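Local coordinates for protein aminotransferase (Paracoccus denitrificans, PDB 4GRX) that catalyses, as a class III omega-aminotransferase using pyridoxal phosphate, the transfer of amino groups, probably from omega-amino acids or amines to keto acids, at residues R122-N127 / N133-K138; D219-E224 / Y261-I266; E235-M238 / I244-A247; L284-M289 / R385-M390. One frame throughout, in Å; residues are numbered along the deposited sequence.

Overall arrangement
Three of the four contacts are buried and one, contact 4, lies at the surface. Contact 1 packs a helix on a strand of the seven-stranded sheet, contact 2 a helix on the loop leading into another of its strands, and they touch through M136 and I266; both are van der Waals contacts with no polar bond across them, almost all carbon on carbon. Contact 3 differs in chemistry: two backbone hydrogen bonds close a loop that follows a central strand. Contact 4 joins the short helix 282-285 to a hairpin of the separate three-stranded sheet through one isoleucine. It adjoins contact 3, centres about 7 Å apart, through Y286, and meets contact 2 where F288 packs on M265.

Contact 1. Residues R122-N127 / N133-K138; sequences RVFYTN and NDTMVK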
loop_
_atom_site.group_PDB
_atom_site.type_symbol
_atom_site.label_atom_id
_atom_site.label_comp_id
_atom_site.label_asym_id
_atom_site.label_seq_id
_atom_site.Cartn_x
_atom_site.Cartn_y
_atom_site.Cartn_z
ATOM N N ARG A 122 12.447 -3.313 -16.557
ATOM C CA ARG A 122 12.744 -2.988 -15.160
ATOM C C ARG A 122 11.509 -3.158 -14.267
ATOM O O ARG A 122 10.364 -3.094 -14.725
ATOM C CB ARG A 122 13.354 -1.574 -15.025
ATOM C CG ARG A 122 14.755 -1.418 -15.613
ATOM C CD ARG A 122 15.482 -0.201 -15.045
ATOM N NE ARG A 122 16.676 0.153 -15.814
ATOM C CZ ARG A 122 17.898 -0.334 -15.586
ATOM N NH1 ARG A 122 18.101 -1.201 -14.603
ATOM N NH2 ARG A 122 18.929 0.043 -16.337
ATOM N N VAL A 123 11.768 -3.371 -12.984
ATOM C CA VAL A 123 10.741 -3.730 -12.015
ATOM C C VAL A 123 10.843 -2.807 -10.787
ATOM O O VAL A 123 11.927 -2.646 -10.198
ATOM C CB VAL A 123 10.894 -5.222 -11.584
ATOM C CG1 VAL A 123 9.703 -5.698 -10.768
ATOM C CG2 VAL A 123 11.096 -6.132 -12.796
ATOM N N PHE A 124 9.715 -2.199 -10.420
ATOM C CA PHE A 124 9.596 -1.465 -9.157
ATOM C C PHE A 124 8.526 -2.114 -8.256
ATOM O O PHE A 124 7.503 -2.598 -8.754
ATOM C CB PHE A 124 9.285 0.010 -9.417
ATOM C CG PHE A 124 9.397 0.878 -8.188
ATOM C CD1 PHE A 124 10.652 1.303 -7.725
ATOM C CD2 PHE A 124 8.248 1.277 -7.483
ATOM C CE1 PHE A 124 10.754 2.108 -6.592
ATOM C CE2 PHE A 124 8.349 2.082 -6.353
ATOM C CZ PHE A 124 9.603 2.496 -5.912
ATOM N N TYR A 125 8.758 -2.140 -6.941
ATOM C CA TYR A 125 7.854 -2.884 -6.045
ATOM C C TYR A 125 6.937 -2.025 -5.167
ATOM O O TYR A 125 7.271 -0.892 -4.808
ATOM C CB TYR A 125 8.630 -3.897 -5.193
ATOM C CG TYR A 125 9.277 -5.009 -5.998
ATOM C CD1 TYR A 125 8.530 -6.091 -6.454
ATOM C CD2 TYR A 125 10.638 -4.977 -6.298
ATOM C CE1 TYR A 125 9.113 -7.104 -7.195
ATOM C CE2 TYR A 125 11.228 -5.982 -7.041
ATOM C CZ TYR A 125 10.462 -7.047 -7.487
ATOM O OH TYR A 125 11.044 -8.058 -8.218
ATOM N N THR A 126 5.780 -2.594 -4.829
ATOM C CA THR A 126 4.829 -1.976 -3.916
ATOM C C THR A 126 4.271 -3.043 -2.995
ATOM O O THR A 126 4.655 -4.222 -3.082
ATOM C CB THR A 126 3.642 -1.358 -4.668
ATOM O OG1 THR A 126 2.955 -2.382 -5.388
ATOM C CG2 THR A 126 4.104 -0.310 -5.638
ATOM N N ASN A 127 3.337 -2.652 -2.134
ATOM C CA ASN A 127 2.658 -3.637 -1.293
ATOM C C ASN A 127 1.346 -4.106 -1.891
ATOM O O ASN A 127 1.015 -5.285 -1.804
ATOM C CB ASN A 127 2.452 -3.104 0.123
ATOM C CG ASN A 127 3.762 -2.749 0.801
ATOM O OD1 ASN A 127 4.644 -3.596 0.952
ATOM N ND2 ASN A 127 3.904 -1.491 1.198
ATOM N N ASN A 133 -0.618 1.001 -9.202
ATOM C CA ASN A 133 -1.251 1.908 -10.167
ATOM C C ASN A 133 -0.963 3.372 -9.846
ATOM O O ASN A 133 -0.633 4.160 -10.745
ATOM C CB ASN A 133 -2.759 1.640 -10.274
ATOM C CG ASN A 133 -3.068 0.411 -11.113
ATOM O OD1 ASN A 133 -2.486 0.216 -12.196
ATOM N ND2 ASN A 133 -3.975 -0.432 -10.622
ATOM N N ASP A 134 -1.088 3.719 -8.565
ATOM C CA ASP A 134 -0.694 5.012 -8.064
ATOM C C ASP A 134 0.770 5.385 -8.443
ATOM O O ASP A 134 1.025 6.478 -8.992
ATOM C CB ASP A 134 -0.893 5.044 -6.557
ATOM C CG ASP A 134 -1.001 6.446 -6.034
ATOM O OD1 ASP A 134 -0.017 7.210 -6.186
ATOM O OD2 ASP A 134 -2.072 6.807 -5.494
ATOM N N THR A 135 1.707 4.473 -8.155
ATOM C CA THR A 135 3.103 4.603 -8.559
ATOM C C THR A 135 3.229 4.809 -10.073
ATOM O O THR A 135 4.006 5.673 -10.514
ATOM C CB THR A 135 3.928 3.368 -8.129
ATOM O OG1 THR A 135 4.105 3.367 -6.703
ATOM C CG2 THR A 135 5.309 3.338 -8.804
ATOM N N MET A 136 2.460 4.030 -10.854
ATOM C CA MET A 136 2.529 4.088 -12.319
ATOM C C MET A 136 2.156 5.460 -12.861
ATOM O O MET A 136 2.783 5.957 -13.795
ATOM C CB MET A 136 1.656 3.027 -12.989
ATOM C CG MET A 136 1.872 2.932 -14.499
ATOM S SD MET A 136 3.543 2.350 -14.894
ATOM C CE MET A 136 4.138 3.667 -15.969
ATOM N N VAL A 137 1.124 6.057 -12.272
ATOM C CA VAL A 137 0.706 7.383 -12.670
ATOM C C VAL A 137 1.833 8.380 -12.375
ATOM O O VAL A 137 2.195 9.165 -13.241
ATOM C CB VAL A 137 -0.611 7.793 -11.984
ATOM C CG1 VAL A 137 -1.012 9.198 -12.392
ATOM C CG2 VAL A 137 -1.713 6.827 -12.369
ATOM N N LYS A 138 2.399 8.321 -11.169
ATOM C CA LYS A 138 3.487 9.229 -10.784
ATOM C C LYS A 138 4.690 9.079 -11.725
ATOM O O LYS A 138 5.321 10.071 -12.112
ATOM C CB LYS A 138 3.921 8.990 -9.338
ATOM C CG LYS A 138 2.993 9.528 -8.266
ATOM C CD LYS A 138 3.552 9.203 -6.882
ATOM C CE LYS A 138 4.778 10.055 -6.544
ATOM N NZ LYS A 138 5.454 9.655 -5.277
#
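F124 and T126 meet T135 in a small, buried strand-to-helix packing contact between strand 122-126, the outermost strand, within this chain, of the large central sheet, and helix 129-146, which follows it closely in the chain. The two strand residues point their CB atoms at the helix and T135 points back, and this single threonine serves both. Its methyl carbon does the touching on the phenylalanine side: T135 CG2 lies 3.8 Å from F124 CD2 and 4.1 Å from F124 CE2, approaching the ring obliquely. CG2 of T135 takes the branch opposite its backbone N, while OG1 (chi1 -71°) stays beside that N. From there the hydroxyl oxygen OG1 of T135 rests 3.8 Å from T126 CG2, the two threonines sliding past each other in opposite directions. Neither hydroxyl is spent on the other. T135 OG1 bonds to H331 and to the carbonyl of E131 one turn earlier in its own helix, and T126 OG1 bonds to the carbonyl of S128, leaving the interface itself to van der Waals packing. F124 is further held by an edge-to-face contact with F329. The strand pairs antiparallel with strand 307-311, Y125 and V123 turn to helix 103-115, M136 and V137 carry helix 129-146 on to strand 229-234, and the second subunit adds backbone hydrogen bonds to V123, its G30 packing on F124.

Contact 2. Residues D219-E224 / Y261-I266; sequences DTITRE and YDIPMI
The last turn of helix 206-224 runs past the irregular backbone that leads from the end of helix 250-260 into strand 265-268, with the CA atoms of I221 and Y261 8.0 Å apart. Y261 is the first residue to leave helical geometry, and D262, with positive phi, is the C-prime residue of a Schellman motif in which I263 N returns to L258 O and D262 N to R259 O. I221 makes all the close contacts from the helix side. Its CG2 methyl sits over one face of the Y261 ring in a CH-pi contact, 3.8 Å from the centroid and 17° off the ring normal. The other branch, CG1, lies opposite the carbonyl carbon (chi1 -69°) and carries CD1 past the CD2 rim on the same side of the ring as CG2, 3.6 Å from Y261 CD2. CD1 of I221 also meets CD1 of I263 tip to tip at 3.7 Å. Strands 229-234 and 265-268 lie parallel and adjacent, so helix 250-260 forms the crossover of a beta-alpha-beta unit, and I221 reaches I257 on that helix as well. The hydroxyl of Y261 bonds to E218, one turn back from I221 on helix 206-224. At the end of that helix, R223 grips E224 side-on: NE and NH2 both bond to OE2, NH2 at 2.7 Å, while E224 OE1 pairs with K154.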
loop_
_atom_site.group_PDB
_atom_site.type_symbol
_atom_site.label_atom_id
_atom_site.label_comp_id
_atom_site.label_asym_id
_atom_site.label_seq_id
_atom_site.Cartn_x
_atom_site.Cartn_y
_atom_site.Cartn_z
ATOM N N ASP A 219 -11.878 10.771 -30.536
ATOM C CA ASP A 219 -12.609 11.983 -30.203
ATOM C C ASP A 219 -12.127 12.559 -28.871
ATOM O O ASP A 219 -11.918 13.774 -28.747
ATOM C CB ASP A 219 -14.109 11.702 -30.147
ATOM C CG ASP A 219 -14.741 11.504 -31.534
ATOM O OD1 ASP A 219 -14.099 11.710 -32.594
ATOM O OD2 ASP A 219 -15.928 11.149 -31.561
ATOM N N THR A 220 -11.933 11.695 -27.885
ATOM C CA THR A 220 -11.426 12.134 -26.598
ATOM C C THR A 220 -10.034 12.755 -26.757
ATOM O O THR A 220 -9.751 13.824 -26.205
ATOM C CB THR A 220 -11.378 10.968 -25.607
ATOM O OG1 THR A 220 -12.688 10.423 -25.499
ATOM C CG2 THR A 220 -10.919 11.429 -24.226
ATOM N N ILE A 221 -9.187 12.093 -27.540
ATOM C CA ILE A 221 -7.841 12.584 -27.782
ATOM C C ILE A 221 -7.867 13.945 -28.488
ATOM O O ILE A 221 -7.066 14.816 -28.149
ATOM C CB ILE A 221 -6.955 11.558 -28.531
ATOM C CG1 ILE A 221 -6.657 10.367 -27.621
ATOM C CG2 ILE A 221 -5.639 12.197 -28.951
ATOM C CD1 ILE A 221 -6.082 9.175 -28.347
ATOM N N THR A 222 -8.780 14.116 -29.454
ATOM C CA THR A 222 -8.998 15.395 -30.144
ATOM C C THR A 222 -9.513 16.475 -29.181
ATOM O O THR A 222 -9.107 17.623 -29.261
ATOM C CB THR A 222 -9.986 15.219 -31.328
ATOM O OG1 THR A 222 -9.442 14.287 -32.266
ATOM C CG2 THR A 222 -10.254 16.523 -32.050
ATOM N N ARG A 223 -10.405 16.082 -28.276
ATOM C CA ARG A 223 -11.060 16.986 -27.326
ATOM C C ARG A 223 -10.032 17.521 -26.316
ATOM O O ARG A 223 -9.981 18.716 -26.028
ATOM C CB ARG A 223 -12.180 16.199 -26.609
ATOM C CG ARG A 223 -13.273 16.986 -25.902
ATOM C CD ARG A 223 -14.198 16.073 -25.096
ATOM N NE ARG A 223 -13.573 15.642 -23.836
ATOM C CZ ARG A 223 -13.638 14.406 -23.318
ATOM N NH1 ARG A 223 -14.304 13.442 -23.941
ATOM N NH2 ARG A 223 -13.016 14.129 -22.177
ATOM N N GLU A 224 -9.190 16.627 -25.818
ATOM C CA GLU A 224 -8.264 16.949 -24.744
ATOM C C GLU A 224 -6.915 17.421 -25.284
ATOM O O GLU A 224 -6.283 18.311 -24.710
ATOM C CB GLU A 224 -8.073 15.720 -23.832
ATOM C CG GLU A 224 -9.357 15.188 -23.215
ATOM C CD GLU A 224 -10.009 16.164 -22.226
ATOM O OE1 GLU A 224 -9.265 16.866 -21.498
ATOM O OE2 GLU A 224 -11.264 16.240 -22.160
ATOM N N TYR A 261 -0.735 8.613 -31.071
ATOM C CA TYR A 261 -0.704 9.844 -30.293
ATOM C C TYR A 261 0.293 9.866 -29.133
ATOM O O TYR A 261 0.239 10.751 -28.297
ATOM C CB TYR A 261 -2.112 10.202 -29.811
ATOM C CG TYR A 261 -3.103 10.443 -30.936
ATOM C CD1 TYR A 261 -3.146 11.665 -31.618
ATOM C CD2 TYR A 261 -3.992 9.446 -31.318
ATOM C CE1 TYR A 261 -4.051 11.883 -32.643
ATOM C CE2 TYR A 261 -4.891 9.644 -32.345
ATOM C CZ TYR A 261 -4.918 10.859 -33.002
ATOM O OH TYR A 261 -5.829 11.030 -34.010
ATOM N N ASP A 262 1.210 8.909 -29.090
ATOM C CA ASP A 262 2.206 8.831 -28.017
ATOM C C ASP A 262 1.566 8.829 -26.617
ATOM O O ASP A 262 1.910 9.654 -25.757
ATOM C CB ASP A 262 3.228 9.980 -28.100
ATOM C CG ASP A 262 3.989 10.024 -29.420
ATOM O OD1 ASP A 262 4.247 8.965 -30.045
ATOM O OD2 ASP A 262 4.353 11.157 -29.817
ATOM N N ILE A 263 0.645 7.889 -26.403
ATOM C CA ILE A 263 0.023 7.652 -25.101
ATOM C C ILE A 263 0.371 6.240 -24.607
ATOM O O ILE A 263 -0.148 5.250 -25.129
ATOM C CB ILE A 263 -1.513 7.830 -25.170
ATOM C CG1 ILE A 263 -1.836 9.258 -25.625
ATOM C CG2 ILE A 263 -2.174 7.479 -23.835
ATOM C CD1 ILE A 263 -3.304 9.527 -25.883
ATOM N N PRO A 264 1.253 6.146 -23.595
ATOM C CA PRO A 264 1.623 4.881 -22.977
ATOM C C PRO A 264 0.415 4.009 -22.629
ATOM O O PRO A 264 -0.590 4.499 -22.091
ATOM C CB PRO A 264 2.343 5.329 -21.712
ATOM C CG PRO A 264 3.013 6.601 -22.136
ATOM C CD PRO A 264 1.988 7.281 -22.997
ATOM N N MET A 265 0.509 2.726 -22.951
ATOM C CA MET A 265 -0.563 1.791 -22.667
ATOM C C MET A 265 -0.119 0.859 -21.560
ATOM O O MET A 265 0.874 0.143 -21.692
ATOM C CB MET A 265 -0.972 1.006 -23.924
ATOM C CG MET A 265 -2.251 0.214 -23.770
ATOM S SD MET A 265 -1.970 -1.347 -22.913
ATOM C CE MET A 265 -3.630 -1.705 -22.334
ATOM N N ILE A 266 -0.875 0.870 -20.468
ATOM C CA ILE A 266 -0.534 0.092 -19.295
ATOM C C ILE A 266 -1.559 -1.009 -19.130
ATOM O O ILE A 266 -2.773 -0.747 -19.134
ATOM C CB ILE A 266 -0.554 0.973 -18.040
ATOM C CG1 ILE A 266 0.152 2.319 -18.294
ATOM C CG2 ILE A 266 -0.035 0.204 -16.829
ATOM C CD1 ILE A 266 1.650 2.239 -18.362
#

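Contact 3. Residues E235-M238 / I244-A247; sequences EPVM and IPPA
M238 and I244 form a single antiparallel bridge, a hydrogen-bonded pair, across the loop that runs from strand 229-234 to helix 250-260. M238 N donates a hydrogen bond to I244 O at 3.0 Å (163° at the hydrogen). The return bond, I244 N to M238 O, is 2.9 Å long and less straight (150°). Beyond these bonds the contact is van der Waals packing, some of it carbon against carbonyl oxygen. M238 CB rests 3.9 Å from I244 CB; beyond CG the methionine runs extended and leads away, though its SD passes 4.2 Å from I244 CD1. V237 sets CG1 opposite its backbone N (chi1 -177°), and from there CG1 lies 3.7 Å from I244 O, with the ring of P245 a little farther off. Upstream, E235 braces the start of the loop: OE2 bonds to G239 N and OE1 to the backbone N of Y162, a residue of the delta-aminovalerate pocket. The M238 side chain is about 11 Å from the bound delta-aminovalerate. One step along from V237 and P245, P236 O faces the ring carbons CG and CD of P246. P246 has no N-H to offer P236 O, consistent with the pairing stopping at a single bridge on this side and the rest of the contact being left to van der Waals packing.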
loop_
_atom_site.group_PDB
_atom_site.type_symbol
_atom_site.label_atom_id
_atom_site.label_comp_id
_atom_site.label_asym_id
_atom_site.label_seq_id
_atom_site.Cartn_x
_atom_site.Cartn_y
_atom_site.Cartn_z
ATOM N N GLU A 235 -7.548 -3.236 -17.690
ATOM C CA GLU A 235 -7.540 -4.655 -17.382
ATOM C C GLU A 235 -7.869 -5.393 -18.681
ATOM O O GLU A 235 -8.801 -4.982 -19.402
ATOM C CB GLU A 235 -8.635 -4.988 -16.382
ATOM C CG GLU A 235 -8.475 -4.356 -15.018
ATOM C CD GLU A 235 -9.802 -4.229 -14.305
ATOM O OE1 GLU A 235 -10.390 -3.132 -14.394
ATOM O OE2 GLU A 235 -10.264 -5.221 -13.683
ATOM N N PRO A 236 -7.122 -6.474 -19.002
ATOM C CA PRO A 236 -7.499 -7.210 -20.223
ATOM C C PRO A 236 -8.948 -7.717 -20.148
ATOM O O PRO A 236 -9.727 -7.514 -21.093
ATOM C CB PRO A 236 -6.481 -8.360 -20.282
ATOM C CG PRO A 236 -5.306 -7.850 -19.510
ATOM C CD PRO A 236 -5.873 -6.981 -18.412
ATOM N N VAL A 237 -9.288 -8.350 -19.026
ATOM C CA VAL A 237 -10.654 -8.724 -18.697
ATOM C C VAL A 237 -10.960 -7.980 -17.405
ATOM O O VAL A 237 -10.163 -8.047 -16.464
ATOM C CB VAL A 237 -10.782 -10.230 -18.398
ATOM C CG1 VAL A 237 -12.234 -10.600 -18.124
ATOM C CG2 VAL A 237 -10.244 -11.066 -19.534
ATOM N N MET A 238 -12.089 -7.272 -17.353
ATOM C CA MET A 238 -12.450 -6.499 -16.162
ATOM C C MET A 238 -12.865 -7.405 -14.995
ATOM O O MET A 238 -13.781 -8.209 -15.116
ATOM C CB MET A 238 -13.540 -5.483 -16.497
ATOM C CG MET A 238 -13.078 -4.359 -17.413
ATOM S SD MET A 238 -14.382 -3.138 -17.647
ATOM C CE MET A 238 -13.469 -1.753 -18.312
ATOM N N ILE A 244 -15.800 -8.787 -17.114
ATOM C CA ILE A 244 -16.224 -8.312 -18.424
ATOM C C ILE A 244 -15.109 -8.514 -19.436
ATOM O O ILE A 244 -14.143 -7.733 -19.450
ATOM C CB ILE A 244 -16.644 -6.817 -18.385
ATOM C CG1 ILE A 244 -17.779 -6.597 -17.367
ATOM C CG2 ILE A 244 -17.045 -6.336 -19.774
ATOM C CD1 ILE A 244 -17.991 -5.147 -16.976
ATOM N N PRO A 245 -15.213 -9.583 -20.264
ATOM C CA PRO A 245 -14.268 -9.806 -21.370
ATOM C C PRO A 245 -14.478 -8.741 -22.416
ATOM O O PRO A 245 -15.620 -8.375 -22.678
ATOM C CB PRO A 245 -14.696 -11.168 -21.937
ATOM C CG PRO A 245 -15.438 -11.820 -20.830
ATOM C CD PRO A 245 -16.158 -10.709 -20.130
ATOM N N PRO A 246 -13.401 -8.247 -23.029
ATOM C CA PRO A 246 -13.572 -7.180 -24.017
ATOM C C PRO A 246 -14.274 -7.684 -25.268
ATOM O O PRO A 246 -14.148 -8.857 -25.617
ATOM C CB PRO A 246 -12.142 -6.780 -24.354
ATOM C CG PRO A 246 -11.341 -8.006 -24.084
ATOM C CD PRO A 246 -12.017 -8.735 -22.959
ATOM N N ALA A 247 -15.014 -6.799 -25.930
ATOM C CA ALA A 247 -15.567 -7.084 -27.251
ATOM C C ALA A 247 -14.447 -7.473 -28.214
ATOM O O ALA A 247 -13.333 -6.959 -28.104
ATOM C CB ALA A 247 -16.316 -5.868 -27.769
#

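Contact 4. Residues L284-M289 / R385-M390; sequences LTYDFM and RGIGFM
I387 reaches from its strand toward T285 and Y286 and carries the whole contact on its side. From CB, which points at the opposite segment, the chain forks. The CG2 branch, held between the backbone N and the carbonyl carbon, comes within 4.1 Å of Y286 OH. CG1 takes the position opposite N (chi1 -166°) and extends the other branch to CD1, the tip. There CD1 meets two partners: Y286 OH at 3.8 Å, approaching the ring obliquely, and T285 CG2 at 3.9 Å, tip to tip. That threonine methyl also lies over one face of the Y286 ring, toward its rim, while T285 OG1 bonds to N279. The strand that bears I387 ends in a type II' turn, I387 to M390, joining strands 381-387 and 390-395 as a hairpin; the positive phi at G388 is one that glycine adopts readily. Facing it, helix 282-285 stops in a Schellman motif with D287 as C-prime residue, F288 N returning to C283 O. In a fold type I aminotransferase such a contact lies between the large domain and the C-terminal small domain. Y286 also packs on V237, P245 and P246, and R385 pairs with E383 and E394 and also bonds to the carbonyls of G242 and V243.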
loop_
_atom_site.group_PDB
_atom_site.type_symbol
_atom_site.label_atom_id
_atom_site.label_comp_id
_atom_site.label_asym_id
_atom_site.label_seq_id
_atom_site.Cartn_x
_atom_site.Cartn_y
_atom_site.Cartn_z
ATOM N N LEU A 284 -1.480 -11.687 -23.301
ATOM C CA LEU A 284 -1.247 -12.847 -24.148
ATOM C C LEU A 284 -2.577 -13.351 -24.706
ATOM O O LEU A 284 -2.701 -13.520 -25.915
ATOM C CB LEU A 284 -0.491 -13.965 -23.413
ATOM C CG LEU A 284 0.954 -13.645 -22.997
ATOM C CD1 LEU A 284 1.551 -14.742 -22.122
ATOM C CD2 LEU A 284 1.859 -13.339 -24.183
ATOM N N THR A 285 -3.576 -13.539 -23.837
ATOM C CA THR A 285 -4.874 -14.119 -24.228
ATOM C C THR A 285 -5.584 -13.296 -25.301
ATOM O O THR A 285 -6.199 -13.849 -26.206
ATOM C CB THR A 285 -5.811 -14.312 -23.010
ATOM O OG1 THR A 285 -5.188 -15.197 -22.066
ATOM C CG2 THR A 285 -7.165 -14.906 -23.426
ATOM N N TYR A 286 -5.476 -11.977 -25.191
ATOM C CA TYR A 286 -6.122 -11.061 -26.108
ATOM C C TYR A 286 -5.149 -10.462 -27.104
ATOM O O TYR A 286 -5.505 -9.547 -27.847
ATOM C CB TYR A 286 -6.906 -9.993 -25.323
ATOM C CG TYR A 286 -8.117 -10.604 -24.657
ATOM C CD1 TYR A 286 -9.283 -10.863 -25.388
ATOM C CD2 TYR A 286 -8.083 -10.983 -23.322
ATOM C CE1 TYR A 286 -10.387 -11.457 -24.802
ATOM C CE2 TYR A 286 -9.181 -11.582 -22.727
ATOM C CZ TYR A 286 -10.325 -11.820 -23.474
ATOM O OH TYR A 286 -11.411 -12.419 -22.882
ATOM N N ASP A 287 -3.920 -10.978 -27.110
ATOM C CA ASP A 287 -2.940 -10.740 -28.186
ATOM C C ASP A 287 -2.594 -9.257 -28.449
ATOM O O ASP A 287 -2.747 -8.774 -29.568
ATOM C CB ASP A 287 -3.417 -11.426 -29.483
ATOM C CG ASP A 287 -2.267 -11.792 -30.430
ATOM O OD1 ASP A 287 -1.308 -12.476 -29.992
ATOM O OD2 ASP A 287 -2.337 -11.426 -31.631
ATOM N N PHE A 288 -2.156 -8.537 -27.413
ATOM C CA PHE A 288 -1.610 -7.181 -27.580
ATOM C C PHE A 288 -0.347 -7.017 -26.743
ATOM O O PHE A 288 -0.172 -7.731 -25.761
ATOM C CB PHE A 288 -2.646 -6.083 -27.252
ATOM C CG PHE A 288 -3.013 -5.989 -25.794
ATOM C CD1 PHE A 288 -4.118 -6.664 -25.299
ATOM C CD2 PHE A 288 -2.254 -5.220 -24.916
ATOM C CE1 PHE A 288 -4.462 -6.574 -23.962
ATOM C CE2 PHE A 288 -2.586 -5.133 -23.582
ATOM C CZ PHE A 288 -3.698 -5.806 -23.105
ATOM N N MET A 289 0.519 -6.082 -27.152
ATOM C CA MET A 289 1.749 -5.736 -26.428
ATOM C C MET A 289 1.602 -4.406 -25.663
ATOM O O MET A 289 1.459 -3.352 -26.279
ATOM C CB MET A 289 2.946 -5.664 -27.389
ATOM C CG MET A 289 4.302 -5.533 -26.692
ATOM S SD MET A 289 4.725 -6.932 -25.610
ATOM C CE MET A 289 5.291 -8.163 -26.787
ATOM N N ARG A 385 -20.833 -14.997 -18.986
ATOM C CA ARG A 385 -19.650 -14.436 -19.638
ATOM C C ARG A 385 -18.393 -14.713 -18.818
ATOM O O ARG A 385 -18.452 -14.956 -17.608
ATOM C CB ARG A 385 -19.799 -12.919 -19.842
ATOM C CG ARG A 385 -20.101 -12.162 -18.560
ATOM C CD ARG A 385 -20.055 -10.646 -18.709
ATOM N NE ARG A 385 -20.117 -10.077 -17.365
ATOM C CZ ARG A 385 -21.223 -9.633 -16.772
ATOM N NH1 ARG A 385 -22.387 -9.627 -17.405
ATOM N NH2 ARG A 385 -21.160 -9.186 -15.532
ATOM N N GLY A 386 -17.254 -14.665 -19.498
ATOM C CA GLY A 386 -15.967 -14.831 -18.857
ATOM C C GLY A 386 -15.056 -15.695 -19.693
ATOM O O GLY A 386 -15.256 -15.855 -20.900
ATOM N N ILE A 387 -14.065 -16.277 -19.028
ATOM C CA ILE A 387 -13.027 -17.050 -19.693
ATOM C C ILE A 387 -12.184 -17.761 -18.625
ATOM O O ILE A 387 -12.128 -17.307 -17.472
ATOM C CB ILE A 387 -12.179 -16.126 -20.600
ATOM C CG1 ILE A 387 -11.308 -16.938 -21.567
ATOM C CG2 ILE A 387 -11.401 -15.095 -19.765
ATOM C CD1 ILE A 387 -10.801 -16.138 -22.750
ATOM N N GLY A 388 -11.543 -18.873 -18.997
ATOM C CA GLY A 388 -10.687 -19.616 -18.077
ATOM C C GLY A 388 -11.389 -19.881 -16.761
ATOM O O GLY A 388 -12.456 -20.483 -16.738
ATOM N N PHE A 389 -10.800 -19.418 -15.665
ATOM C CA PHE A 389 -11.422 -19.567 -14.346
ATOM C C PHE A 389 -11.921 -18.238 -13.783
ATOM O O PHE A 389 -11.748 -17.954 -12.588
ATOM C CB PHE A 389 -10.447 -20.212 -13.363
ATOM C CG PHE A 389 -10.573 -21.704 -13.259
ATOM C CD1 PHE A 389 -10.965 -22.472 -14.357
ATOM C CD2 PHE A 389 -10.271 -22.349 -12.059
ATOM C CE1 PHE A 389 -11.066 -23.851 -14.254
ATOM C CE2 PHE A 389 -10.363 -23.725 -11.951
ATOM C CZ PHE A 389 -10.760 -24.481 -13.054
ATOM N N MET A 390 -12.525 -17.414 -14.638
ATOM C CA MET A 390 -13.192 -16.203 -14.181
ATOM C C MET A 390 -14.485 -15.990 -14.956
ATOM O O MET A 390 -14.489 -15.934 -16.188
ATOM C CB MET A 390 -12.251 -14.995 -14.229
ATOM C CG MET A 390 -11.800 -14.553 -15.606
ATOM S SD MET A 390 -10.564 -13.247 -15.536
ATOM C CE MET A 390 -11.418 -11.893 -14.717
#